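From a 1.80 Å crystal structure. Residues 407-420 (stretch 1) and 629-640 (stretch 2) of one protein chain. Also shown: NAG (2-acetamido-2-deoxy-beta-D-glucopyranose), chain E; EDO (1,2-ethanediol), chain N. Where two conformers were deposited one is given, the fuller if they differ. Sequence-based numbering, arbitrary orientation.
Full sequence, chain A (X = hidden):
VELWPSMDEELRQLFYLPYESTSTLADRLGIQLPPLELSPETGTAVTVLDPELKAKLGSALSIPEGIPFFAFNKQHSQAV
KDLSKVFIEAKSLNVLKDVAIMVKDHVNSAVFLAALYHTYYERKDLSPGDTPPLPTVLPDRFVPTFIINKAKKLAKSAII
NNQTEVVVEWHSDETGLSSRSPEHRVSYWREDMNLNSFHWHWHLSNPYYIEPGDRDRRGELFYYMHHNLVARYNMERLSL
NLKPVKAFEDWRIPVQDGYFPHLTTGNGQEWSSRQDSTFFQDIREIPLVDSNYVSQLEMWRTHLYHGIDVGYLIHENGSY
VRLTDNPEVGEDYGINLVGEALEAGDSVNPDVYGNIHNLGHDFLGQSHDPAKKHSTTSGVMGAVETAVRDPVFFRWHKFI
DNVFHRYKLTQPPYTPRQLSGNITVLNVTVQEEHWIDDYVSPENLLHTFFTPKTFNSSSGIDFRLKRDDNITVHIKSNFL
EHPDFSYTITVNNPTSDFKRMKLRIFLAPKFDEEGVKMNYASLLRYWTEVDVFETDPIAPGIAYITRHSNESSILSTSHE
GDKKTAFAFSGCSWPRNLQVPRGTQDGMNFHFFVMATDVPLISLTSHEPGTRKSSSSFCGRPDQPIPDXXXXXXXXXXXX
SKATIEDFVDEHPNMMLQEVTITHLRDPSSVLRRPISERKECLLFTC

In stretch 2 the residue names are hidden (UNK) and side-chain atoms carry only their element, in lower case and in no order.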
# COMPACT_ATOMS: atom_id res chain seq x y z
N TYR A 407 20.00 -23.91 12.89
CA TYR A 407 20.24 -25.29 13.26
C TYR A 407 21.33 -25.37 14.35
O TYR A 407 21.16 -26.07 15.37
CB TYR A 407 20.60 -26.18 12.05
CG TYR A 407 21.21 -27.46 12.57
CD1 TYR A 407 20.40 -28.46 13.12
CD2 TYR A 407 22.59 -27.63 12.61
CE1 TYR A 407 20.98 -29.62 13.67
CE2 TYR A 407 23.16 -28.78 13.14
CZ TYR A 407 22.35 -29.77 13.67
OH TYR A 407 22.92 -30.91 14.21
N LYS A 408 22.44 -24.66 14.17
CA LYS A 408 23.52 -24.74 15.18
C LYS A 408 23.01 -24.39 16.58
O LYS A 408 23.40 -25.02 17.56
CB LYS A 408 24.71 -23.86 14.82
CG LYS A 408 25.52 -24.34 13.61
CD LYS A 408 26.29 -25.63 13.93
CE LYS A 408 27.25 -26.00 12.78
NZ LYS A 408 28.11 -27.19 13.15
N LEU A 409 22.14 -23.39 16.67
CA LEU A 409 21.62 -22.97 17.97
C LEU A 409 20.78 -24.05 18.68
O LEU A 409 20.60 -24.00 19.90
CB LEU A 409 20.82 -21.67 17.85
CG LEU A 409 21.64 -20.40 17.58
CD1 LEU A 409 20.73 -19.17 17.50
CD2 LEU A 409 22.75 -20.21 18.63
N THR A 410 20.28 -25.03 17.93
CA THR A 410 19.51 -26.10 18.56
C THR A 410 20.42 -27.11 19.26
O THR A 410 19.94 -27.97 20.00
CB THR A 410 18.64 -26.89 17.56
OG1 THR A 410 19.48 -27.54 16.60
CG2 THR A 410 17.64 -25.96 16.85
N GLN A 411 21.72 -27.01 19.02
CA GLN A 411 22.65 -27.99 19.58
C GLN A 411 23.08 -27.61 20.99
O GLN A 411 23.22 -26.42 21.30
CB GLN A 411 23.86 -28.15 18.65
CG GLN A 411 23.44 -28.65 17.26
CD GLN A 411 22.63 -29.92 17.35
OE1 GLN A 411 23.16 -30.97 17.71
NE2 GLN A 411 21.32 -29.84 17.06
N PRO A 412 23.27 -28.62 21.85
CA PRO A 412 23.72 -28.31 23.21
C PRO A 412 25.13 -27.77 23.20
O PRO A 412 25.92 -28.15 22.33
CB PRO A 412 23.68 -29.67 23.93
CG PRO A 412 23.85 -30.68 22.85
CD PRO A 412 23.14 -30.07 21.61
N PRO A 413 25.47 -26.88 24.14
CA PRO A 413 26.84 -26.37 24.22
C PRO A 413 27.81 -27.53 24.38
O PRO A 413 27.42 -28.56 24.94
CB PRO A 413 26.83 -25.54 25.51
CG PRO A 413 25.39 -25.13 25.69
CD PRO A 413 24.58 -26.28 25.16
N TYR A 414 29.03 -27.38 23.88
CA TYR A 414 30.08 -28.37 24.10
C TYR A 414 30.28 -28.57 25.60
O TYR A 414 30.30 -27.60 26.36
CB TYR A 414 31.39 -27.94 23.44
CG TYR A 414 31.31 -27.96 21.92
CD1 TYR A 414 31.25 -29.16 21.23
CD2 TYR A 414 31.32 -26.78 21.19
CE1 TYR A 414 31.18 -29.18 19.84
CE2 TYR A 414 31.24 -26.79 19.79
CZ TYR A 414 31.18 -27.99 19.14
OH TYR A 414 31.11 -28.00 17.76
N THR A 415 30.40 -29.83 26.02
CA THR A 415 30.63 -30.15 27.45
C THR A 415 32.07 -29.83 27.84
O THR A 415 32.92 -29.63 26.96
CB THR A 415 30.35 -31.63 27.73
OG1 THR A 415 31.32 -32.44 27.03
CG2 THR A 415 28.94 -32.01 27.28
N PRO A 416 32.36 -29.78 29.15
CA PRO A 416 33.76 -29.58 29.56
C PRO A 416 34.69 -30.60 28.92
O PRO A 416 35.77 -30.25 28.45
CB PRO A 416 33.70 -29.77 31.08
CG PRO A 416 32.33 -29.27 31.44
CD PRO A 416 31.43 -29.66 30.29
N ARG A 417 34.26 -31.86 28.88
CA ARG A 417 35.08 -32.92 28.29
C ARG A 417 35.30 -32.69 26.80
O ARG A 417 36.38 -32.96 26.27
CB ARG A 417 34.42 -34.28 28.52
CG ARG A 417 35.27 -35.46 28.06
CD ARG A 417 36.57 -35.54 28.85
NE ARG A 417 37.47 -36.57 28.33
CZ ARG A 417 38.46 -36.34 27.46
NH1 ARG A 417 39.22 -37.34 27.05
NH2 ARG A 417 38.68 -35.11 27.01
N GLN A 418 34.27 -32.18 26.11
CA GLN A 418 34.41 -31.92 24.68
C GLN A 418 35.35 -30.77 24.36
O GLN A 418 35.79 -30.62 23.22
CB GLN A 418 33.03 -31.66 24.02
CG GLN A 418 32.17 -32.91 23.86
CD GLN A 418 30.82 -32.58 23.25
OE1 GLN A 418 30.15 -31.65 23.69
NE2 GLN A 418 30.42 -33.34 22.24
N LEU A 419 35.68 -29.96 25.37
CA LEU A 419 36.54 -28.79 25.16
C LEU A 419 37.90 -28.93 25.86
O LEU A 419 38.79 -28.11 25.65
CB LEU A 419 35.87 -27.51 25.69
CG LEU A 419 34.59 -27.09 24.96
CD1 LEU A 419 33.98 -25.88 25.67
CD2 LEU A 419 34.91 -26.76 23.51
N SER A 420 38.02 -29.95 26.70
CA SER A 420 39.24 -30.11 27.49
C SER A 420 40.41 -30.60 26.64
O SER A 420 40.22 -31.20 25.58
CB SER A 420 38.99 -31.07 28.66
OG SER A 420 38.71 -32.37 28.19
N UNK A 629 37.09 -35.50 13.42
CA UNK A 629 35.68 -35.82 13.69
C UNK A 629 34.87 -34.62 14.20
O UNK A 629 33.64 -34.69 14.16
c UNK A 629 37.04 -36.58 15.50
c UNK A 629 37.99 -36.06 14.45
c UNK A 629 35.77 -36.90 14.77
N UNK A 630 35.52 -33.56 14.67
CA UNK A 630 34.80 -32.41 15.22
C UNK A 630 34.07 -31.66 14.11
O UNK A 630 34.50 -31.69 12.95
c UNK A 630 37.57 -32.63 17.39
c UNK A 630 35.76 -31.48 15.97
c UNK A 630 36.51 -33.04 19.32
c UNK A 630 36.31 -32.14 17.22
c UNK A 630 34.87 -33.16 21.03
c UNK A 630 35.61 -32.39 18.44
c UNK A 630 34.31 -32.13 18.89
c UNK A 630 36.15 -33.44 20.61
n UNK A 630 37.70 -33.17 18.65
c UNK A 630 33.95 -32.51 20.18
N UNK A 631 32.95 -31.00 14.44
CA UNK A 631 32.26 -30.26 13.37
C UNK A 631 33.17 -29.18 12.78
O UNK A 631 34.03 -28.65 13.50
c UNK A 631 32.17 -31.02 15.70
c UNK A 631 30.78 -30.55 15.23
c UNK A 631 31.09 -29.61 14.11
N UNK A 632 33.02 -28.86 11.50
CA UNK A 632 33.84 -27.81 10.90
C UNK A 632 33.58 -26.47 11.60
O UNK A 632 32.42 -26.07 11.79
c UNK A 632 33.06 -30.53 6.51
s UNK A 632 33.40 -28.81 6.90
c UNK A 632 33.53 -27.68 9.41
c UNK A 632 33.84 -28.97 8.64
N UNK A 633 34.66 -25.80 12.00
CA UNK A 633 34.56 -24.54 12.71
C UNK A 633 34.52 -24.70 14.23
O UNK A 633 34.41 -23.70 14.94
N UNK A 634 34.61 -25.93 14.71
CA UNK A 634 34.63 -26.22 16.14
C UNK A 634 35.76 -25.45 16.79
O UNK A 634 36.84 -25.32 16.20
c UNK A 634 34.56 -28.50 18.76
o UNK A 634 37.00 -29.45 21.34
c UNK A 634 36.46 -29.03 20.13
c UNK A 634 34.81 -27.73 16.35
c UNK A 634 35.39 -28.16 17.70
c UNK A 634 37.30 -28.71 19.08
c UNK A 634 36.76 -28.29 17.87
c UNK A 634 35.10 -28.93 19.99
N UNK A 635 35.53 -24.90 17.99
CA UNK A 635 34.30 -25.02 18.79
C UNK A 635 33.38 -23.79 18.64
O UNK A 635 32.43 -23.66 19.40
c UNK A 635 36.03 -24.11 20.15
c UNK A 635 36.60 -24.22 18.75
c UNK A 635 34.85 -25.04 20.21
N UNK A 636 33.67 -22.93 17.67
CA UNK A 636 33.04 -21.62 17.61
C UNK A 636 31.82 -21.55 16.68
O UNK A 636 31.59 -20.54 16.02
c UNK A 636 34.07 -20.57 17.20
c UNK A 636 35.27 -20.49 18.16
c UNK A 636 36.28 -19.47 17.66
c UNK A 636 34.79 -20.14 19.56
N UNK A 637 31.04 -22.64 16.63
CA UNK A 637 29.75 -22.60 15.95
C UNK A 637 28.62 -23.04 16.86
O UNK A 637 27.49 -23.22 16.40
o UNK A 637 29.61 -26.53 15.35
c UNK A 637 29.77 -23.43 14.65
o UNK A 637 31.09 -25.66 16.74
c UNK A 637 30.46 -25.66 15.65
c UNK A 637 30.79 -24.58 14.64
N UNK A 638 28.89 -23.19 18.16
CA UNK A 638 27.81 -23.51 19.10
C UNK A 638 27.62 -22.43 20.16
O UNK A 638 28.54 -21.68 20.48
n UNK A 638 28.17 -30.80 18.74
c UNK A 638 28.04 -24.85 19.82
n UNK A 638 27.85 -28.54 19.01
c UNK A 638 27.88 -29.77 19.52
n UNK A 638 27.62 -29.97 20.81
c UNK A 638 27.58 -27.33 19.79
c UNK A 638 27.81 -26.08 18.96
N UNK A 639 26.43 -22.40 20.74
CA UNK A 639 26.17 -21.45 21.80
C UNK A 639 26.92 -21.87 23.07
O UNK A 639 27.33 -23.03 23.22
n UNK A 639 21.39 -25.11 22.72
c UNK A 639 24.07 -22.62 22.65
c UNK A 639 21.39 -24.34 23.80
n UNK A 639 20.84 -24.78 24.93
c UNK A 639 22.54 -22.53 22.58
c UNK A 639 24.67 -21.35 22.08
n UNK A 639 21.92 -23.12 23.76
N UNK A 640 27.10 -20.91 23.96
CA UNK A 640 27.80 -21.14 25.23
C UNK A 640 27.08 -20.38 26.33
O UNK A 640 26.45 -19.36 26.06
o UNK A 640 29.85 -20.72 26.45
c UNK A 640 29.23 -20.61 25.17
C1 NAG E . 45.07 -36.40 27.65
C2 NAG E . 43.54 -36.48 27.60
C3 NAG E . 42.93 -37.89 27.49
C4 NAG E . 43.89 -38.96 26.97
C5 NAG E . 45.24 -38.77 27.63
C6 NAG E . 46.19 -39.90 27.24
C7 NAG E . 42.61 -34.60 28.88
C8 NAG E . 43.05 -33.84 30.10
N2 NAG E . 42.99 -35.87 28.80
O3 NAG E . 41.81 -37.83 26.63
O4 NAG E . 43.39 -40.24 27.27
O5 NAG E . 45.75 -37.55 27.17
O6 NAG E . 46.26 -40.00 25.84
O7 NAG E . 41.93 -34.03 28.03
C1 EDO N . 23.43 -21.93 26.71
O1 EDO N . 22.70 -23.13 26.35
C2 EDO N . 22.71 -20.73 26.11
O2 EDO N . 23.58 -19.97 25.26
O HOH W 1 24.58 -24.47 19.98
O HOH W 2 30.05 -27.54 11.13
O HOH W 3 29.63 -24.54 23.31

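Position 629 carries three carbons that close a ring onto its backbone N and lies out of reach of stretch 1; it is Pro629. At 630 one carbon leads to fused five- and six-membered rings holding eight carbons and one nitrogen. The six-membered part packs against Gln418, and the residue is Trp630; Trp630 CH2 lies 3.8 Å from Gln418 CB. Position 631 again has three carbons closed onto N, and its ring lies against the Tyr414 hydroxyl; this is Pro631, with CG 3.6 Å from Tyr414 OH. Position 632 is an unbranched chain of two carbons, a sulfur and a carbon; its CA-to-CB bond points away from stretch 1, and it is Met632.

No side-chain atom exists at 633. With phi/psi of 90/1, a CB would jam against the carbonyl O of Met632, so Gly633 fits the third place of a type II turn that starts at Pro631. The turn closes at 634, where one carbon bears a six-carbon ring with a single oxygen. That oxygen donates to Gln418 O at 2.5 Å, and the residue is Tyr634. Its edge meets the face of the Tyr414 ring.

Position 635 has three carbons closing onto N after a cis peptide bond: Pro635, whose CB touches Leu419 CD2 at 3.7 Å. The four carbons at 636 are forked at the second and give Leu636; its CA-to-CB bond points away from stretch 1. At 637 three carbons end in two oxygens. Both oxygens are engaged, one by Lys408 and one by Tyr414, as suits the carboxylate of Glu637: Lys408 NZ forms a salt bridge with OE2 at 2.7 Å, and Tyr414 OH donates to OE1 at 2.6 Å.

Positions 638 and 639 each show three carbons, a nitrogen and a carbon carrying two more nitrogens, a guanidinium. The first group lies flat on the Tyr414 ring, and Arg638 also donates from NH1 to Pro412 O at 2.9 Å. The second, Arg639, lies with one face over Pro413 CD and makes a weak bond from NH1 to Leu409 O at 3.1 Å. Position 640, one carbon and one oxygen, is Ser640, its CA-to-CB bond pointing away.

Tyr414 is the centre of the contact. Arg638 and Tyr634 cover opposite faces of its ring while Glu637 takes its hydroxyl, so the ring is held by stacking, edge-to-face packing and a hydrogen bond. Water 1 links Lys408 O and Gln411 O to Arg639 N, and water 3 links Tyr414 N to Arg639 O.

Stretch 2, residues 629-640: PWPMGYPLERRS
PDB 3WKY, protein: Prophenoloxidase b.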